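Extracellular ligand-binding receptor (PDB 5ERE) binds 2-oxo-4-methylpentanoate in a leucine-binding-protein-like domain and cytosine in its tandem PAS sensor, and probably serves as a solute-sensing receptor. Local coordinates at residues 308-313 with 321-326; 333-338 with 467-472. One frame throughout, in Å; residues are numbered along the deposited sequence.

Contact 1: residues 308-313 with 321-326; sequences YIFKKV and AEFQFP. With EDO (1,2-ethanediol), chain H.
Gln324 meets Phe310 with its CB and its terminal amide, a worked example of a side-chain amide taking the place of a neighbouring strand. Gln324 CB rests 4.0 Å from Phe310 CD2. CG, held between the backbone N and the carbonyl carbon (chi1 66°), sits over the centre of the Phe325 ring on one face, and from there the extended chain brings Gln324 CD to 3.7 Å from Phe310 CB. Gln324 OE1 then accepts from Phe310 N at 2.8 Å in a fairly straight bond (163°). Gln324 NE2 donates twice, to Phe310 O at 2.9 Å and to Ala321 O at 2.6 Å, so three bonds fix the rotation of a buried amide. In the fold, strand 304-314 of the binding-protein domain forms a hairpin with strand 317-320, and a type I turn from Ala321 to Gln324 leads into helix 324-357. Ala321 N extends the hairpin pairing, donating to Phe310 O at 2.8 Å; this donor and Gln324 NE2 reach that oxygen from the same face of its carbonyl plane. Apolar packing adds to the polar grip: Ala321 CB lies 3.8 Å from Phe310 CB, and Phe323 CZ lies 4.2 Å from the same carbon. The Phe323 ring also meets Tyr122, from helix 112-123.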
loop_
_atom_site.group_PDB
_atom_site.type_symbol
_atom_site.label_atom_id
_atom_site.label_comp_id
_atom_site.label_asym_id
_atom_site.label_seq_id
_atom_site.Cartn_x
_atom_site.Cartn_y
_atom_site.Cartn_z
ATOM N N TYR A 308 -4.203 -3.029 4.654
ATOM C CA TYR A 308 -4.969 -3.978 3.856
ATOM C C TYR A 308 -4.090 -5.188 3.530
ATOM O O TYR A 308 -2.833 -5.110 3.516
ATOM C CB TYR A 308 -5.461 -3.362 2.505
ATOM C CG TYR A 308 -6.734 -2.550 2.549
ATOM C CD1 TYR A 308 -6.949 -1.593 3.532
ATOM C CD2 TYR A 308 -7.710 -2.721 1.603
ATOM C CE1 TYR A 308 -8.111 -0.847 3.561
ATOM C CE2 TYR A 308 -8.866 -1.993 1.623
ATOM C CZ TYR A 308 -9.060 -1.048 2.634
ATOM O OH TYR A 308 -10.199 -0.312 2.691
ATOM N N ILE A 309 -4.765 -6.297 3.236
ATOM C CA ILE A 309 -4.105 -7.506 2.785
ATOM C C ILE A 309 -4.842 -8.061 1.572
ATOM O O ILE A 309 -5.968 -7.651 1.251
ATOM C CB ILE A 309 -4.065 -8.614 3.826
ATOM C CG1 ILE A 309 -5.468 -8.833 4.418
ATOM C CG2 ILE A 309 -3.070 -8.264 4.877
ATOM C CD1 ILE A 309 -5.665 -10.167 5.128
ATOM N N PHE A 310 -4.192 -9.015 0.944
ATOM C CA PHE A 310 -4.874 -9.875 -0.015
ATOM C C PHE A 310 -5.600 -11.026 0.642
ATOM O O PHE A 310 -5.077 -11.686 1.552
ATOM C CB PHE A 310 -3.879 -10.388 -1.029
ATOM C CG PHE A 310 -3.488 -9.357 -2.023
ATOM C CD1 PHE A 310 -4.331 -9.050 -3.066
ATOM C CD2 PHE A 310 -2.286 -8.681 -1.907
ATOM C CE1 PHE A 310 -3.976 -8.077 -4.003
ATOM C CE2 PHE A 310 -1.922 -7.716 -2.836
ATOM C CZ PHE A 310 -2.778 -7.412 -3.878
ATOM N N LYS A 311 -6.838 -11.206 0.203
ATOM C CA LYS A 311 -7.660 -12.314 0.607
ATOM C C LYS A 311 -8.147 -13.073 -0.611
ATOM O O LYS A 311 -8.041 -12.593 -1.746
ATOM C CB LYS A 311 -8.833 -11.823 1.445
ATOM C CG LYS A 311 -8.370 -11.293 2.763
ATOM C CD LYS A 311 -9.504 -10.951 3.695
ATOM C CE LYS A 311 -9.993 -12.144 4.530
ATOM N NZ LYS A 311 -11.121 -11.702 5.387
ATOM N N LYS A 312 -8.647 -14.275 -0.389
ATOM C CA LYS A 312 -9.236 -15.008 -1.491
ATOM C C LYS A 312 -10.416 -15.839 -1.039
ATOM O O LYS A 312 -10.533 -16.220 0.112
ATOM C CB LYS A 312 -8.193 -15.885 -2.163
ATOM C CG LYS A 312 -7.848 -17.138 -1.411
ATOM C CD LYS A 312 -6.667 -17.838 -2.061
ATOM C CE LYS A 312 -6.901 -18.302 -3.505
ATOM N NZ LYS A 312 -5.629 -18.195 -4.291
ATOM N N VAL A 313 -11.320 -16.074 -1.971
ATOM C CA VAL A 313 -12.456 -16.944 -1.741
ATOM C C VAL A 313 -11.994 -18.405 -1.872
ATOM O O VAL A 313 -11.364 -18.763 -2.872
ATOM C CB VAL A 313 -13.576 -16.623 -2.750
ATOM C CG1 VAL A 313 -14.817 -17.484 -2.527
ATOM C CG2 VAL A 313 -13.919 -15.152 -2.667
ATOM N N ALA A 321 -4.665 -14.467 1.739
ATOM C CA ALA A 321 -3.977 -15.065 0.599
ATOM C C ALA A 321 -2.539 -15.346 0.990
ATOM O O ALA A 321 -1.754 -14.427 1.194
ATOM C CB ALA A 321 -4.032 -14.159 -0.619
ATOM N N GLU A 322 -2.181 -16.625 1.046
ATOM C CA GLU A 322 -0.827 -17.028 1.430
ATOM C C GLU A 322 0.218 -16.470 0.448
ATOM O O GLU A 322 1.354 -16.185 0.837
ATOM C CB GLU A 322 -0.734 -18.562 1.508
ATOM N N PHE A 323 -0.175 -16.287 -0.818
ATOM C CA PHE A 323 0.783 -15.928 -1.859
ATOM C C PHE A 323 1.425 -14.551 -1.679
ATOM O O PHE A 323 2.532 -14.319 -2.139
ATOM C CB PHE A 323 0.112 -16.007 -3.240
ATOM C CG PHE A 323 -0.868 -14.912 -3.533
ATOM C CD1 PHE A 323 -0.440 -13.642 -3.884
ATOM C CD2 PHE A 323 -2.225 -15.176 -3.540
ATOM C CE1 PHE A 323 -1.351 -12.644 -4.178
ATOM C CE2 PHE A 323 -3.134 -14.185 -3.840
ATOM C CZ PHE A 323 -2.693 -12.912 -4.158
ATOM N N GLN A 324 0.753 -13.657 -0.975
ATOM C CA GLN A 324 1.204 -12.265 -0.960
ATOM C C GLN A 324 2.536 -12.044 -0.266
ATOM O O GLN A 324 3.226 -11.079 -0.569
ATOM C CB GLN A 324 0.176 -11.398 -0.311
ATOM C CG GLN A 324 -0.023 -11.673 1.165
ATOM C CD GLN A 324 -1.334 -11.142 1.589
ATOM O OE1 GLN A 324 -1.571 -9.936 1.512
ATOM N NE2 GLN A 324 -2.240 -12.035 1.973
ATOM N N PHE A 325 2.902 -12.914 0.675
ATOM C CA PHE A 325 4.086 -12.647 1.497
ATOM C C PHE A 325 5.340 -12.991 0.714
ATOM O O PHE A 325 6.237 -12.157 0.595
ATOM C CB PHE A 325 3.972 -13.391 2.846
ATOM C CG PHE A 325 2.724 -13.016 3.586
ATOM C CD1 PHE A 325 2.585 -11.740 4.103
ATOM C CD2 PHE A 325 1.661 -13.896 3.701
ATOM C CE1 PHE A 325 1.402 -11.348 4.724
ATOM C CE2 PHE A 325 0.487 -13.510 4.344
ATOM C CZ PHE A 325 0.354 -12.236 4.838
ATOM N N PRO A 326 5.385 -14.193 0.112
ATOM C CA PRO A 326 6.523 -14.424 -0.778
ATOM C C PRO A 326 6.496 -13.515 -1.985
ATOM O O PRO A 326 7.543 -13.113 -2.474
ATOM C CB PRO A 326 6.374 -15.912 -1.187
ATOM C CG PRO A 326 4.969 -16.316 -0.760
ATOM C CD PRO A 326 4.681 -15.442 0.450
HETATM C C1 EDO H . -3.784 -18.521 -1.180
HETATM O O1 EDO H . -2.430 -18.296 -1.570
HETATM C C2 EDO H . -3.911 -19.435 0.035
HETATM O O2 EDO H . -5.302 -19.612 0.329
#

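Contact 2: residues 333-338 with 467-472; sequences AQELNA and SRKVHN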
loop_
_atom_site.group_PDB
_atom_site.type_symbol
_atom_site.label_atom_id
_atom_site.label_comp_id
_atom_site.label_asym_id
_atom_site.label_seq_id
_atom_site.Cartn_x
_atom_site.Cartn_y
_atom_site.Cartn_z
ATOM N N ALA A 333 13.002 -7.978 -3.763
ATOM C CA ALA A 333 14.289 -8.533 -4.204
ATOM C C ALA A 333 14.561 -8.149 -5.648
ATOM O O ALA A 333 15.689 -7.811 -6.016
ATOM C CB ALA A 333 14.306 -10.053 -4.081
ATOM N N GLN A 334 13.524 -8.241 -6.473
ATOM C CA GLN A 334 13.685 -7.975 -7.900
ATOM C C GLN A 334 13.948 -6.508 -8.183
ATOM O O GLN A 334 14.759 -6.177 -9.054
ATOM C CB GLN A 334 12.446 -8.423 -8.670
ATOM C CG GLN A 334 12.344 -9.919 -8.754
ATOM C CD GLN A 334 11.054 -10.383 -9.383
ATOM O OE1 GLN A 334 10.175 -9.583 -9.721
ATOM N NE2 GLN A 334 10.928 -11.680 -9.536
ATOM N N GLU A 335 13.257 -5.606 -7.487
ATOM C CA GLU A 335 13.517 -4.209 -7.748
ATOM C C GLU A 335 14.947 -3.890 -7.346
ATOM O O GLU A 335 15.655 -3.202 -8.081
ATOM C CB GLU A 335 12.539 -3.301 -7.021
ATOM C CG GLU A 335 12.831 -1.834 -7.275
ATOM C CD GLU A 335 11.690 -0.921 -6.882
ATOM O OE1 GLU A 335 10.742 -1.420 -6.253
ATOM O OE2 GLU A 335 11.743 0.296 -7.196
ATOM N N LEU A 336 15.374 -4.411 -6.193
ATOM C CA LEU A 336 16.739 -4.188 -5.717
ATOM C C LEU A 336 17.789 -4.776 -6.673
ATOM O O LEU A 336 18.790 -4.128 -6.948
ATOM C CB LEU A 336 16.929 -4.770 -4.306
ATOM C CG LEU A 336 16.221 -3.980 -3.191
ATOM C CD1 LEU A 336 16.098 -4.769 -1.880
ATOM C CD2 LEU A 336 16.873 -2.576 -2.940
ATOM N N ASN A 337 17.593 -6.003 -7.163
ATOM C CA ASN A 337 18.559 -6.579 -8.104
ATOM C C ASN A 337 18.664 -5.782 -9.384
ATOM O O ASN A 337 19.752 -5.616 -9.910
ATOM C CB ASN A 337 18.215 -8.037 -8.434
ATOM C CG ASN A 337 18.519 -8.980 -7.251
ATOM O OD1 ASN A 337 19.464 -8.753 -6.477
ATOM N ND2 ASN A 337 17.701 -10.008 -7.091
ATOM N N ALA A 338 17.541 -5.279 -9.878
ATOM C CA ALA A 338 17.555 -4.495 -11.103
ATOM C C ALA A 338 18.197 -3.109 -10.884
ATOM O O ALA A 338 18.875 -2.554 -11.758
ATOM C CB ALA A 338 16.160 -4.349 -11.629
ATOM N N SER A 467 10.352 0.849 1.695
ATOM C CA SER A 467 9.149 1.420 2.264
ATOM C C SER A 467 8.025 1.614 1.225
ATOM O O SER A 467 6.841 1.521 1.546
ATOM C CB SER A 467 9.478 2.771 2.951
ATOM O OG SER A 467 9.920 3.703 1.979
ATOM N N ARG A 468 8.369 1.895 -0.019
ATOM C CA ARG A 468 7.339 1.951 -1.050
ATOM C C ARG A 468 6.708 0.590 -1.285
ATOM O O ARG A 468 5.506 0.488 -1.516
ATOM C CB ARG A 468 7.907 2.491 -2.368
ATOM C CG ARG A 468 8.657 3.819 -2.212
ATOM C CD ARG A 468 9.036 4.473 -3.591
ATOM N NE ARG A 468 9.856 3.588 -4.427
ATOM C CZ ARG A 468 11.145 3.768 -4.754
ATOM N NH1 ARG A 468 11.842 4.828 -4.341
ATOM N NH2 ARG A 468 11.748 2.858 -5.524
ATOM N N LYS A 469 7.514 -0.457 -1.253
ATOM C CA LYS A 469 7.007 -1.789 -1.563
ATOM C C LYS A 469 6.041 -2.272 -0.455
ATOM O O LYS A 469 5.010 -2.880 -0.744
ATOM C CB LYS A 469 8.181 -2.768 -1.743
ATOM C CG LYS A 469 8.853 -2.729 -3.102
ATOM C CD LYS A 469 8.149 -3.686 -4.103
ATOM C CE LYS A 469 7.650 -2.976 -5.327
ATOM N NZ LYS A 469 8.731 -2.804 -6.311
ATOM N N VAL A 470 6.363 -1.978 0.808
ATOM C CA VAL A 470 5.593 -2.486 1.948
ATOM C C VAL A 470 4.475 -1.568 2.424
ATOM O O VAL A 470 3.729 -1.928 3.336
ATOM C CB VAL A 470 6.507 -2.779 3.190
ATOM C CG1 VAL A 470 7.582 -3.765 2.831
ATOM C CG2 VAL A 470 7.121 -1.545 3.769
ATOM N N HIS A 471 4.364 -0.396 1.806
ATOM C CA HIS A 471 3.395 0.622 2.188
ATOM C C HIS A 471 1.951 0.054 2.281
ATOM O O HIS A 471 1.372 -0.434 1.291
ATOM C CB HIS A 471 3.488 1.796 1.181
ATOM C CG HIS A 471 2.713 3.008 1.584
ATOM N ND1 HIS A 471 2.714 3.496 2.884
ATOM C CD2 HIS A 471 1.899 3.822 0.882
ATOM C CE1 HIS A 471 1.923 4.547 2.951
ATOM N NE2 HIS A 471 1.422 4.773 1.748
ATOM N N ASN A 472 1.429 0.072 3.505
ATOM C CA ASN A 472 0.032 -0.225 3.873
ATOM C C ASN A 472 -0.278 -1.725 3.931
ATOM O O ASN A 472 -1.402 -2.101 4.188
ATOM C CB ASN A 472 -0.959 0.512 2.933
ATOM C CG ASN A 472 -1.083 1.995 3.265
ATOM O OD1 ASN A 472 -1.086 2.365 4.429
ATOM N ND2 ASN A 472 -1.200 2.844 2.243
HETATM O O HOH W 1 10.213 0.774 -4.484
#
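Arg468 NH2 is hydrogen-bonded to Tyr377 OH, outside the two segments, and more weakly to Glu335 OE2 and a water. It belongs to a salt-bridge network of Glu335, Arg468 and Lys469 that ties helix 324-357, the long helix leading from the binding-protein domain into the sensor, to helix 461-470, which lies in the chain between the two PAS sheets. With CG anti to the backbone N (chi1 179°) and the chain extended beyond it, the Glu335 carboxylate spans the gap to the other helix. Glu335 OE2 meets the guanidinium in plane at an edge, but its bond to Arg468 NH2 is weak (3.1 Å, 134°). The two flat groups are turned 43° apart. Lys469, bent repeatedly along its chain, brings NZ to Glu335 OE1 as the second salt bridge; the modelled separation is too short to be trusted in detail. An alanine at Glu335 removes the carboxylate that the two cations share, which would probably leave the Lys469 ammonium without its mate here and free to turn, while Arg468 keeps Tyr377. One residue on, Leu336 packs on Phe462 and Ile465. The water donates to Glu335 OE1 at 2.9 Å and weakly accepts from Arg468 NH2 at 2.8 Å.

Contacts 1 and 2 follow in series along the chain and share helix 324-357: the first lies where the helix leaves the binding-protein hairpin, the second farther along, on its way into the sensor. Their centres are about 17 Å apart, yet they touch directly, Tyr308 N making a probable hydrogen bond of 3.0 Å to Asn472 O. Gln118 NE2 joins the same junction through Tyr308 O and, weakly, Asn472 O. Both contacts lie away from the bound ligands and the calcium site, although Tyr308 touches Arg210 of the 2-oxo-4-methylpentanoate pocket. The helix start in contact 1 and the Tyr308–Asn472 bond link the binding-protein strand to the sensor side; contact 2 then fastens the shared helix to helix 461-470.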